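Local coordinates for hypothetical protein PA3499 (Pseudomonas aeruginosa, PDB 2IG8) that is of unknown function but belongs to the YjgF-like family, whose small alpha-beta subunits here assemble as a trimer, at residues Ala66-Ala71 with Gly76-Leu81; Ser21-Leu24 with Glu29-Met32; Ala37-Arg42 with Leu61-Ala66; Arg96-Phe101 with Ser111-Val116. All coordinates share one frame; numbering follows the deposited sequence.

In the fold
Contacts 1, 2 and 4 are buried and reach the same mixed sheet, whereas contact 3 is only partly buried. Helix 53-70 serves both contact 1, where it is held by leucine packing, and contact 3, where a single lysine spans to the 37-42 turn; the two share Ala66. Contact 2 is pairing within the sheet, its Leu30 lying against Leu68 of contact 1. Contact 4 is polar though buried and meets strand 78-85 of contact 1, and the second subunit borders both. Contacts 2 and 4 lie on opposite sides of the chain's centre, their centres about 20 Å apart.

Contact 1 (Ala66-Ala71 with Gly76-Leu81); sequences ALLEAA and GNLYKL
Leu68 reaches from its helix into the angle between Asn77 and Leu78, and its two methyl groups divide the work. CD1 takes Leu78, coming within 3.8 Å of Leu78 CG and 3.9 Å of Leu78 CD1, so it rests on the branch point of that residue and not on one methyl alone. CD2 lies 4.0 Å from Asn77 CB. The two leucine side chains meet at a slant, while Leu68 and Asn77 run past one another in opposite directions. In Leu68, CG is set anti to the carbonyl carbon (chi1 -76°), a rotation that extends the fork away from the helix toward the strand. The first bond of the Leu78 side chain points neither at the helix nor away from it, yet its branched end comes closer. The backbones stay well apart, Leu68 CA being 7.9 Å from Asn77 CA, and the contact consists of side-chain packing, carbon against carbon, between helix 53-70 and the 3-10 turn and first residue of strand 78-85. Around it, Leu68 also meets Leu30 of strand 29-36 and Ala132 of strand 126-133, while Leu78 touches Ala130 and, from helix 91-101, Phe101; helix 53-70 thus packs across strands 29-36, 126-133 and 78-85.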
loop_
_atom_site.group_PDB
_atom_site.type_symbol
_atom_site.label_atom_id
_atom_site.label_comp_id
_atom_site.label_asym_id
_atom_site.label_seq_id
_atom_site.Cartn_x
_atom_site.Cartn_y
_atom_site.Cartn_z
ATOM N N ALA B 66 -7.375 3.213 18.873
ATOM C CA ALA B 66 -8.783 3.487 19.097
ATOM C C ALA B 66 -9.653 2.666 18.154
ATOM O O ALA B 66 -10.642 2.067 18.588
ATOM C CB ALA B 66 -9.089 5.015 18.959
ATOM N N LEU B 67 -9.265 2.590 16.884
ATOM C CA LEU B 67 -10.004 1.776 15.918
ATOM C C LEU B 67 -9.938 0.292 16.293
ATOM O O LEU B 67 -10.967 -0.397 16.303
ATOM C CB LEU B 67 -9.503 2.000 14.490
ATOM C CG LEU B 67 -9.700 3.403 13.908
ATOM C CD1 LEU B 67 -8.904 3.576 12.597
ATOM C CD2 LEU B 67 -11.164 3.734 13.743
ATOM N N LEU B 68 -8.735 -0.184 16.621
ATOM C CA LEU B 68 -8.541 -1.578 17.041
ATOM C C LEU B 68 -9.422 -1.929 18.230
ATOM O O LEU B 68 -10.086 -2.969 18.235
ATOM C CB LEU B 68 -7.082 -1.842 17.400
ATOM C CG LEU B 68 -6.108 -1.991 16.232
ATOM C CD1 LEU B 68 -4.648 -1.806 16.683
ATOM C CD2 LEU B 68 -6.328 -3.344 15.504
ATOM N N GLU B 69 -9.403 -1.068 19.241
ATOM C CA GLU B 69 -10.239 -1.240 20.433
ATOM C C GLU B 69 -11.730 -1.193 20.139
ATOM O O GLU B 69 -12.491 -1.969 20.714
ATOM C CB GLU B 69 -9.833 -0.248 21.528
ATOM C CG GLU B 69 -8.470 -0.628 22.091
ATOM C CD GLU B 69 -7.963 0.271 23.202
ATOM O OE1 GLU B 69 -8.567 1.336 23.453
ATOM O OE2 GLU B 69 -6.932 -0.099 23.820
ATOM N N ALA B 70 -12.144 -0.331 19.219
ATOM C CA ALA B 70 -13.537 -0.270 18.828
ATOM C C ALA B 70 -13.996 -1.605 18.226
ATOM O O ALA B 70 -15.163 -1.966 18.340
ATOM C CB ALA B 70 -13.791 0.889 17.862
ATOM N N ALA B 71 -13.069 -2.335 17.616
ATOM C CA ALA B 71 -13.353 -3.653 17.025
ATOM C C ALA B 71 -13.094 -4.820 17.996
ATOM O O ALA B 71 -13.238 -5.979 17.613
ATOM C CB ALA B 71 -12.516 -3.838 15.747
ATOM N N GLY B 76 -1.223 -5.572 19.389
ATOM C CA GLY B 76 -0.637 -6.821 18.919
ATOM C C GLY B 76 -1.223 -7.362 17.630
ATOM O O GLY B 76 -0.614 -8.233 16.991
ATOM N N ASN B 77 -2.417 -6.883 17.263
ATOM C CA ASN B 77 -3.095 -7.273 16.027
ATOM C C ASN B 77 -2.477 -6.670 14.760
ATOM O O ASN B 77 -2.722 -7.156 13.666
ATOM C CB ASN B 77 -4.565 -6.844 16.074
ATOM C CG ASN B 77 -5.378 -7.577 17.128
ATOM O OD1 ASN B 77 -5.059 -8.702 17.555
ATOM N ND2 ASN B 77 -6.462 -6.952 17.529
ATOM N N LEU B 78 -1.706 -5.592 14.920
ATOM C CA LEU B 78 -1.071 -4.892 13.804
ATOM C C LEU B 78 0.054 -5.747 13.218
ATOM O O LEU B 78 0.886 -6.252 13.978
ATOM C CB LEU B 78 -0.504 -3.554 14.282
ATOM C CG LEU B 78 -1.538 -2.500 14.687
ATOM C CD1 LEU B 78 -0.939 -1.400 15.534
ATOM C CD2 LEU B 78 -2.191 -1.933 13.420
ATOM N N TYR B 79 0.054 -5.933 11.900
ATOM C CA TYR B 79 1.127 -6.668 11.228
ATOM C C TYR B 79 1.849 -5.861 10.144
ATOM O O TYR B 79 2.896 -6.267 9.684
ATOM C CB TYR B 79 0.607 -7.999 10.663
ATOM C CG TYR B 79 -0.432 -7.894 9.580
ATOM C CD1 TYR B 79 -0.062 -7.709 8.255
ATOM C CD2 TYR B 79 -1.788 -7.968 9.876
ATOM C CE1 TYR B 79 -1.018 -7.616 7.247
ATOM C CE2 TYR B 79 -2.754 -7.849 8.871
ATOM C CZ TYR B 79 -2.359 -7.681 7.565
ATOM O OH TYR B 79 -3.298 -7.593 6.558
ATOM N N LYS B 80 1.326 -4.700 9.758
ATOM C CA LYS B 80 2.034 -3.850 8.788
ATOM C C LYS B 80 1.645 -2.394 9.013
ATOM O O LYS B 80 0.481 -2.097 9.309
ATOM C CB LYS B 80 1.754 -4.271 7.338
ATOM C CG LYS B 80 2.473 -3.394 6.289
ATOM C CD LYS B 80 2.266 -3.826 4.818
ATOM C CE LYS B 80 3.367 -4.717 4.300
ATOM N NZ LYS B 80 3.235 -5.069 2.830
ATOM N N LEU B 81 2.628 -1.507 8.899
ATOM C CA LEU B 81 2.409 -0.063 8.964
ATOM C C LEU B 81 3.118 0.577 7.779
ATOM O O LEU B 81 4.358 0.538 7.689
ATOM C CB LEU B 81 2.984 0.505 10.256
ATOM C CG LEU B 81 2.453 -0.030 11.574
ATOM C CD1 LEU B 81 3.296 0.474 12.773
ATOM C CD2 LEU B 81 1.025 0.341 11.754
#

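Contact 2 (Ser21-Leu24 with Glu29-Met32); sequences SNAL and ELVM
Leu24 and Val31 are joined by two backbone hydrogen bonds, the signature of an antiparallel hydrogen-bonded pair. Leu24 N donates a hydrogen bond to Val31 O at 2.7 Å, nearly straight at 168° and in the carbonyl plane; Val31 N returns a bond to Leu24 O at 2.8 Å, more bent and with the donor tilted from that plane. Ala23 and Met32 form the adjoining non-hydrogen-bonded pair, their CA atoms 4.3 Å apart. Weaker CA-H...O contacts accompany this pairing: Ala23 CA lies 3.2 Å from Val31 O, and Met32 CA 3.3 Å from Asn22 O. Apolar contacts fall on both faces. On one, Ala23 CB has Met32 CG and Leu30 CD1 each at 4.2 Å; Leu30 places CG anti to its own nitrogen (chi1 -168°), which carries CD1 back over the partner strand. On the other face Leu24 CB and Val31 CB stand side by side at 4.5 Å. The segments thus form part of the hairpin of strands 23-26 and 29-36. Helix 53-70 covers the Ala23 and Met32 face through Leu67, and on the Leu24 and Val31 face Phe108 and Ala110 of the third subunit pack, while strand 126-133 continues the sheet beyond strand 29-36.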
loop_
_atom_site.group_PDB
_atom_site.type_symbol
_atom_site.label_atom_id
_atom_site.label_comp_id
_atom_site.label_asym_id
_atom_site.label_seq_id
_atom_site.Cartn_x
_atom_site.Cartn_y
_atom_site.Cartn_z
ATOM N N SER B 21 -14.686 4.951 4.768
ATOM C CA SER B 21 -14.952 4.468 6.113
ATOM C C SER B 21 -13.638 4.414 6.879
ATOM O O SER B 21 -12.628 3.906 6.361
ATOM C CB SER B 21 -15.570 3.066 6.076
ATOM O OG SER B 21 -16.847 3.077 5.461
ATOM N N ASN B 22 -13.639 4.922 8.106
ATOM C CA ASN B 22 -12.415 4.893 8.927
ATOM C C ASN B 22 -11.951 3.469 9.174
ATOM O O ASN B 22 -10.757 3.179 9.065
ATOM C CB ASN B 22 -12.610 5.641 10.266
ATOM C CG ASN B 22 -12.554 7.149 10.107
ATOM O OD1 ASN B 22 -13.111 7.898 10.921
ATOM N ND2 ASN B 22 -11.890 7.610 9.064
ATOM N N ALA B 23 -12.888 2.579 9.498
ATOM C CA ALA B 23 -12.542 1.174 9.713
ATOM C C ALA B 23 -13.669 0.203 9.326
ATOM O O ALA B 23 -14.855 0.451 9.593
ATOM C CB ALA B 23 -12.100 0.959 11.165
ATOM N N LEU B 24 -13.286 -0.895 8.679
ATOM C CA LEU B 24 -14.215 -1.952 8.282
ATOM C C LEU B 24 -13.605 -3.255 8.733
ATOM O O LEU B 24 -12.462 -3.552 8.367
ATOM C CB LEU B 24 -14.402 -2.009 6.761
ATOM C CG LEU B 24 -14.959 -0.786 6.031
ATOM C CD1 LEU B 24 -14.774 -0.984 4.550
ATOM C CD2 LEU B 24 -16.420 -0.569 6.361
ATOM N N GLU B 29 -10.068 -9.430 9.558
ATOM C CA GLU B 29 -9.212 -8.339 9.099
ATOM C C GLU B 29 -9.820 -6.984 9.437
ATOM O O GLU B 29 -10.937 -6.701 9.015
ATOM C CB GLU B 29 -9.022 -8.440 7.591
ATOM C CG GLU B 29 -8.007 -7.447 7.043
ATOM C CD GLU B 29 -6.563 -7.915 7.196
ATOM O OE1 GLU B 29 -6.321 -9.145 7.294
ATOM O OE2 GLU B 29 -5.687 -7.033 7.167
ATOM N N LEU B 30 -9.098 -6.144 10.182
ATOM C CA LEU B 30 -9.533 -4.748 10.406
ATOM C C LEU B 30 -8.910 -3.843 9.360
ATOM O O LEU B 30 -7.728 -3.522 9.415
ATOM C CB LEU B 30 -9.188 -4.245 11.793
ATOM C CG LEU B 30 -9.879 -2.919 12.165
ATOM C CD1 LEU B 30 -11.395 -3.060 12.124
ATOM C CD2 LEU B 30 -9.391 -2.452 13.548
ATOM N N VAL B 31 -9.711 -3.485 8.380
ATOM C CA VAL B 31 -9.286 -2.630 7.292
ATOM C C VAL B 31 -9.499 -1.202 7.752
ATOM O O VAL B 31 -10.595 -0.845 8.184
ATOM C CB VAL B 31 -10.105 -2.900 6.019
ATOM C CG1 VAL B 31 -9.659 -1.976 4.881
ATOM C CG2 VAL B 31 -10.034 -4.401 5.612
ATOM N N MET B 32 -8.457 -0.391 7.653
ATOM C CA MET B 32 -8.482 0.952 8.176
ATOM C C MET B 32 -8.051 1.945 7.127
ATOM O O MET B 32 -7.143 1.674 6.337
ATOM C CB MET B 32 -7.515 1.063 9.382
ATOM C CG MET B 32 -7.951 0.276 10.628
ATOM S SD MET B 32 -6.745 0.271 12.021
ATOM C CE MET B 32 -5.891 -1.265 11.614
#

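Contact 3 (Ala37-Arg42 with Leu61-Ala66); sequences AHPATR and LGKVKA
The backbones of the 37-42 turn, which enters helix 40-46, and of helix 53-70 remain far apart, Ala37 CA and Lys63 CA at 8.3 Å being the nearest pair, and one long side chain spans the gap. Lys63 leaves the helix with CG anti to the carbonyl carbon (chi1 -70°) and is fully extended beyond it, its later torsions all close to 180°, so that the ammonium group arrives end-on at the turn. There NZ stands 2.6 Å from His38 O. It also gives a hydrogen bond to a water at 3.0 Å; the same water accepts from Ala40 N at 3.1 Å, so it links the lysine to the first residue of helix 40-46. A further hydrogen bond goes to Thr36 O, just before the turn. Pro39 follows a cis peptide bond, and its CB sits 3.9 Å above the plane of the His38 ring, over the centre. The ring in turn puts NE2 over a face of the Arg42 guanidinium, and it is stacked with Phe121 as well. The imidazole is thus held by Pro39, Arg42 and Phe121, and it is the His38 carbonyl that meets the lysine. Within the turn, Thr41 N is hydrogen-bonded to Ala37 O at 3.0 Å, a four-residue spacing as in the helix that follows. Chemically the join is polar: a probably charged lysine end is gathered among backbone oxygens and a water, which would suit a cation stabilised by carbonyl dipoles.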
loop_
_atom_site.group_PDB
_atom_site.type_symbol
_atom_site.label_atom_id
_atom_site.label_comp_id
_atom_site.label_asym_id
_atom_site.label_seq_id
_atom_site.Cartn_x
_atom_site.Cartn_y
_atom_site.Cartn_z
ATOM N N ALA B 37 -2.738 13.063 12.329
ATOM C CA ALA B 37 -2.868 13.735 13.605
ATOM C C ALA B 37 -3.794 14.978 13.551
ATOM O O ALA B 37 -3.881 15.722 14.502
ATOM C CB ALA B 37 -1.465 14.087 14.178
ATOM N N HIS B 38 -4.506 15.172 12.449
ATOM C CA HIS B 38 -5.525 16.223 12.335
ATOM C C HIS B 38 -6.817 15.717 13.013
ATOM O O HIS B 38 -7.196 14.572 12.821
ATOM C CB HIS B 38 -5.798 16.519 10.857
ATOM C CG HIS B 38 -6.776 17.633 10.623
ATOM N ND1 HIS B 38 -8.098 17.403 10.325
ATOM C CD2 HIS B 38 -6.626 18.976 10.653
ATOM C CE1 HIS B 38 -8.725 18.561 10.181
ATOM N NE2 HIS B 38 -7.858 19.533 10.387
ATOM N N PRO B 39 -7.547 16.582 13.723
ATOM C CA PRO B 39 -7.380 18.035 13.939
ATOM C C PRO B 39 -6.495 18.509 15.079
ATOM O O PRO B 39 -6.325 19.720 15.218
ATOM C CB PRO B 39 -8.820 18.506 14.151
ATOM C CG PRO B 39 -9.482 17.349 14.850
ATOM C CD PRO B 39 -8.845 16.103 14.253
ATOM N N ALA B 40 -5.901 17.591 15.854
ATOM C CA ALA B 40 -5.011 17.957 16.951
ATOM C C ALA B 40 -3.869 18.860 16.452
ATOM O O ALA B 40 -3.484 19.812 17.141
ATOM C CB ALA B 40 -4.461 16.700 17.624
ATOM N N THR B 41 -3.355 18.549 15.256
ATOM C CA THR B 41 -2.277 19.313 14.614
ATOM C C THR B 41 -2.698 20.747 14.320
ATOM O O THR B 41 -1.885 21.657 14.432
ATOM C CB THR B 41 -1.784 18.680 13.311
ATOM O OG1 THR B 41 -2.889 18.268 12.475
ATOM C CG2 THR B 41 -0.872 17.474 13.595
ATOM N N ARG B 42 -3.956 20.948 13.923
ATOM C CA ARG B 42 -4.437 22.314 13.657
ATOM C C ARG B 42 -4.548 23.126 14.932
ATOM O O ARG B 42 -4.102 24.294 15.005
ATOM C CB ARG B 42 -5.772 22.300 12.889
ATOM C CG ARG B 42 -6.296 23.699 12.620
ATOM C CD ARG B 42 -7.146 23.779 11.369
ATOM N NE ARG B 42 -6.359 23.403 10.203
ATOM C CZ ARG B 42 -6.851 23.055 9.011
ATOM N NH1 ARG B 42 -8.170 23.053 8.787
ATOM N NH2 ARG B 42 -6.015 22.713 8.031
ATOM N N LEU B 61 -0.731 6.725 15.825
ATOM C CA LEU B 61 -0.780 5.380 16.398
ATOM C C LEU B 61 -1.885 5.236 17.469
ATOM O O LEU B 61 -2.562 4.218 17.514
ATOM C CB LEU B 61 0.614 4.941 16.924
ATOM C CG LEU B 61 1.690 4.755 15.830
ATOM C CD1 LEU B 61 3.115 4.659 16.434
ATOM C CD2 LEU B 61 1.361 3.522 14.921
ATOM N N GLY B 62 -2.113 6.273 18.287
ATOM C CA GLY B 62 -3.278 6.309 19.202
ATOM C C GLY B 62 -4.622 6.184 18.502
ATOM O O GLY B 62 -5.536 5.534 19.014
ATOM N N LYS B 63 -4.762 6.808 17.333
ATOM C CA LYS B 63 -5.981 6.663 16.537
ATOM C C LYS B 63 -6.172 5.213 16.040
ATOM O O LYS B 63 -7.253 4.638 16.180
ATOM C CB LYS B 63 -5.994 7.653 15.376
ATOM C CG LYS B 63 -6.184 9.090 15.857
ATOM C CD LYS B 63 -6.375 10.079 14.708
ATOM C CE LYS B 63 -6.565 11.483 15.275
ATOM N NZ LYS B 63 -6.723 12.430 14.225
ATOM N N VAL B 64 -5.104 4.642 15.493
ATOM C CA VAL B 64 -5.108 3.228 15.105
ATOM C C VAL B 64 -5.548 2.344 16.280
ATOM O O VAL B 64 -6.404 1.475 16.125
ATOM C CB VAL B 64 -3.728 2.807 14.571
ATOM C CG1 VAL B 64 -3.671 1.276 14.353
ATOM C CG2 VAL B 64 -3.421 3.593 13.274
ATOM N N LYS B 65 -4.988 2.584 17.460
ATOM C CA LYS B 65 -5.381 1.833 18.652
ATOM C C LYS B 65 -6.853 1.994 19.029
ATOM O O LYS B 65 -7.494 1.029 19.469
ATOM C CB LYS B 65 -4.484 2.237 19.807
ATOM C CG LYS B 65 -4.848 1.610 21.122
ATOM C CD LYS B 65 -3.673 1.719 22.058
ATOM C CE LYS B 65 -4.060 2.103 23.440
ATOM N NZ LYS B 65 -4.840 1.091 24.121
ATOM N N ALA B 66 -7.375 3.213 18.873
ATOM C CA ALA B 66 -8.783 3.487 19.097
ATOM C C ALA B 66 -9.653 2.666 18.154
ATOM O O ALA B 66 -10.642 2.067 18.588
ATOM C CB ALA B 66 -9.089 5.015 18.959
HETATM O O HOH W 1 -6.713 14.641 16.264
#

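Contact 4 (Arg96-Phe101 with Ser111-Val116); sequences RARQEF and STLVEV
Arg98 and Ser111 meet through the edge of a guanidinium and a serine hydroxyl. Arg98 NH2 lies 2.8 Å from Ser111 OG, and the N-H...O angle of 144° makes this a weak hydrogen bond, although OG lies close to the guanidinium plane. A water completes a small ring of contacts: it accepts from Arg98 NH1 at 2.9 Å, also in that plane, and donates to Ser111 OG at 2.9 Å. Reaching this place takes a bent arginine: chi1 and chi2 carry the chain outward from the helix, and a turn at chi3 (-72°) swings the guanidinium round so that its NH1 and NH2 side is presented to the strand. Ser111 answers with OG anti to its backbone nitrogen (chi1 -174°), its CB directed toward the helix. The pair joins helix 91-101 to strand 110-115 in a right-handed beta-alpha-beta crossover from strand 78-85, the parallel neighbour in the sheet; Ser111 OG, which accepts from both Arg98 NH2 and the water, is also hydrogen-bonded to Leu81 O of that strand. Leu113, two residues along and on the same side of the strand, brings CD1 to 4.5 Å from Arg98 NH1, approaching obliquely, and packs on Val83, Val85 and Ile94. From the second subunit, Trp20 lies against both Arg98 and Ser111, Ser19 OG takes a weak hydrogen bond from Arg98 NE, and Ser33 OG is hydrogen-bonded to Ser111 N.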
loop_
_atom_site.group_PDB
_atom_site.type_symbol
_atom_site.label_atom_id
_atom_site.label_comp_id
_atom_site.label_asym_id
_atom_site.label_seq_id
_atom_site.Cartn_x
_atom_site.Cartn_y
_atom_site.Cartn_z
ATOM N N ARG B 96 11.178 6.403 16.881
ATOM C CA ARG B 96 11.049 6.661 18.301
ATOM C C ARG B 96 9.623 6.458 18.769
ATOM O O ARG B 96 9.420 5.828 19.776
ATOM C CB ARG B 96 11.431 8.091 18.621
ATOM C CG ARG B 96 12.863 8.287 18.914
ATOM C CD ARG B 96 13.107 9.720 19.364
ATOM N NE ARG B 96 14.530 9.975 19.632
ATOM C CZ ARG B 96 15.473 10.095 18.699
ATOM N NH1 ARG B 96 15.202 9.951 17.377
ATOM N NH2 ARG B 96 16.702 10.353 19.104
ATOM N N ALA B 97 8.664 6.965 17.990
ATOM C CA ALA B 97 7.233 6.787 18.263
ATOM C C ALA B 97 6.857 5.298 18.351
ATOM O O ALA B 97 6.194 4.856 19.292
ATOM C CB ALA B 97 6.391 7.478 17.215
ATOM N N ARG B 98 7.332 4.522 17.377
ATOM C CA ARG B 98 7.101 3.101 17.377
ATOM C C ARG B 98 7.720 2.394 18.582
ATOM O O ARG B 98 7.069 1.514 19.188
ATOM C CB ARG B 98 7.581 2.484 16.076
ATOM C CG ARG B 98 6.639 2.781 14.933
ATOM C CD ARG B 98 6.953 1.928 13.724
ATOM N NE ARG B 98 8.190 2.334 13.072
ATOM C CZ ARG B 98 8.450 2.189 11.773
ATOM N NH1 ARG B 98 9.608 2.619 11.293
ATOM N NH2 ARG B 98 7.580 1.617 10.954
ATOM N N GLN B 99 8.935 2.760 18.958
ATOM C CA GLN B 99 9.559 2.122 20.127
ATOM C C GLN B 99 8.691 2.359 21.362
ATOM O O GLN B 99 8.493 1.462 22.181
ATOM C CB GLN B 99 10.973 2.637 20.369
ATOM C CG GLN B 99 11.965 2.161 19.292
ATOM C CD GLN B 99 12.390 0.712 19.434
ATOM O OE1 GLN B 99 12.102 0.046 20.421
ATOM N NE2 GLN B 99 13.081 0.213 18.418
ATOM N N GLU B 100 8.139 3.562 21.489
ATOM C CA GLU B 100 7.331 3.875 22.662
ATOM C C GLU B 100 5.969 3.201 22.623
ATOM O O GLU B 100 5.537 2.628 23.613
ATOM C CB GLU B 100 7.223 5.402 22.841
ATOM C CG GLU B 100 8.565 6.003 23.138
ATOM C CD GLU B 100 8.601 7.541 23.127
ATOM O OE1 GLU B 100 7.610 8.191 22.712
ATOM O OE2 GLU B 100 9.670 8.068 23.510
ATOM N N PHE B 101 5.311 3.238 21.465
ATOM C CA PHE B 101 3.983 2.657 21.271
ATOM C C PHE B 101 3.996 1.144 21.449
ATOM O O PHE B 101 3.071 0.566 22.023
ATOM C CB PHE B 101 3.480 3.022 19.877
ATOM C CG PHE B 101 2.050 2.604 19.589
ATOM C CD1 PHE B 101 0.989 3.273 20.163
ATOM C CD2 PHE B 101 1.782 1.589 18.713
ATOM C CE1 PHE B 101 -0.320 2.903 19.881
ATOM C CE2 PHE B 101 0.467 1.227 18.396
ATOM C CZ PHE B 101 -0.579 1.901 18.999
ATOM N N SER B 111 6.995 -2.813 7.774
ATOM C CA SER B 111 6.826 -1.393 7.441
ATOM C C SER B 111 7.464 -0.990 6.141
ATOM O O SER B 111 8.477 -1.555 5.732
ATOM C CB SER B 111 7.418 -0.535 8.539
ATOM O OG SER B 111 7.145 0.847 8.292
ATOM N N THR B 112 6.842 -0.022 5.485
ATOM C CA THR B 112 7.468 0.728 4.413
ATOM C C THR B 112 7.269 2.199 4.743
ATOM O O THR B 112 6.170 2.601 5.114
ATOM C CB THR B 112 6.826 0.409 3.057
ATOM O OG1 THR B 112 6.977 -0.992 2.803
ATOM C CG2 THR B 112 7.507 1.219 1.920
ATOM N N LEU B 113 8.327 2.989 4.620
ATOM C CA LEU B 113 8.279 4.422 4.969
ATOM C C LEU B 113 8.872 5.177 3.788
ATOM O O LEU B 113 10.009 4.902 3.396
ATOM C CB LEU B 113 9.114 4.673 6.232
ATOM C CG LEU B 113 9.006 6.059 6.911
ATOM C CD1 LEU B 113 9.403 5.998 8.379
ATOM C CD2 LEU B 113 9.899 7.034 6.138
ATOM N N VAL B 114 8.092 6.089 3.206
ATOM C CA VAL B 114 8.529 6.864 2.060
ATOM C C VAL B 114 8.137 8.327 2.254
ATOM O O VAL B 114 7.219 8.653 3.019
ATOM C CB VAL B 114 7.970 6.337 0.696
ATOM C CG1 VAL B 114 8.454 4.865 0.428
ATOM C CG2 VAL B 114 6.441 6.471 0.605
ATOM N N GLU B 115 8.859 9.211 1.586
ATOM C CA GLU B 115 8.487 10.627 1.632
ATOM C C GLU B 115 7.555 10.964 0.474
ATOM O O GLU B 115 7.907 10.804 -0.688
ATOM C CB GLU B 115 9.713 11.509 1.576
ATOM C CG GLU B 115 9.420 12.979 1.765
ATOM C CD GLU B 115 10.579 13.840 1.320
ATOM O OE1 GLU B 115 11.548 13.984 2.085
ATOM O OE2 GLU B 115 10.495 14.390 0.215
ATOM N N VAL B 116 6.373 11.446 0.812
ATOM C CA VAL B 116 5.421 11.927 -0.180
ATOM C C VAL B 116 5.588 13.440 -0.334
ATOM O O VAL B 116 6.247 14.120 0.479
ATOM C CB VAL B 116 3.965 11.536 0.218
ATOM C CG1 VAL B 116 3.775 9.975 0.184
ATOM C CG2 VAL B 116 3.582 12.120 1.547
HETATM O O HOH W 2 9.869 1.904 8.470
#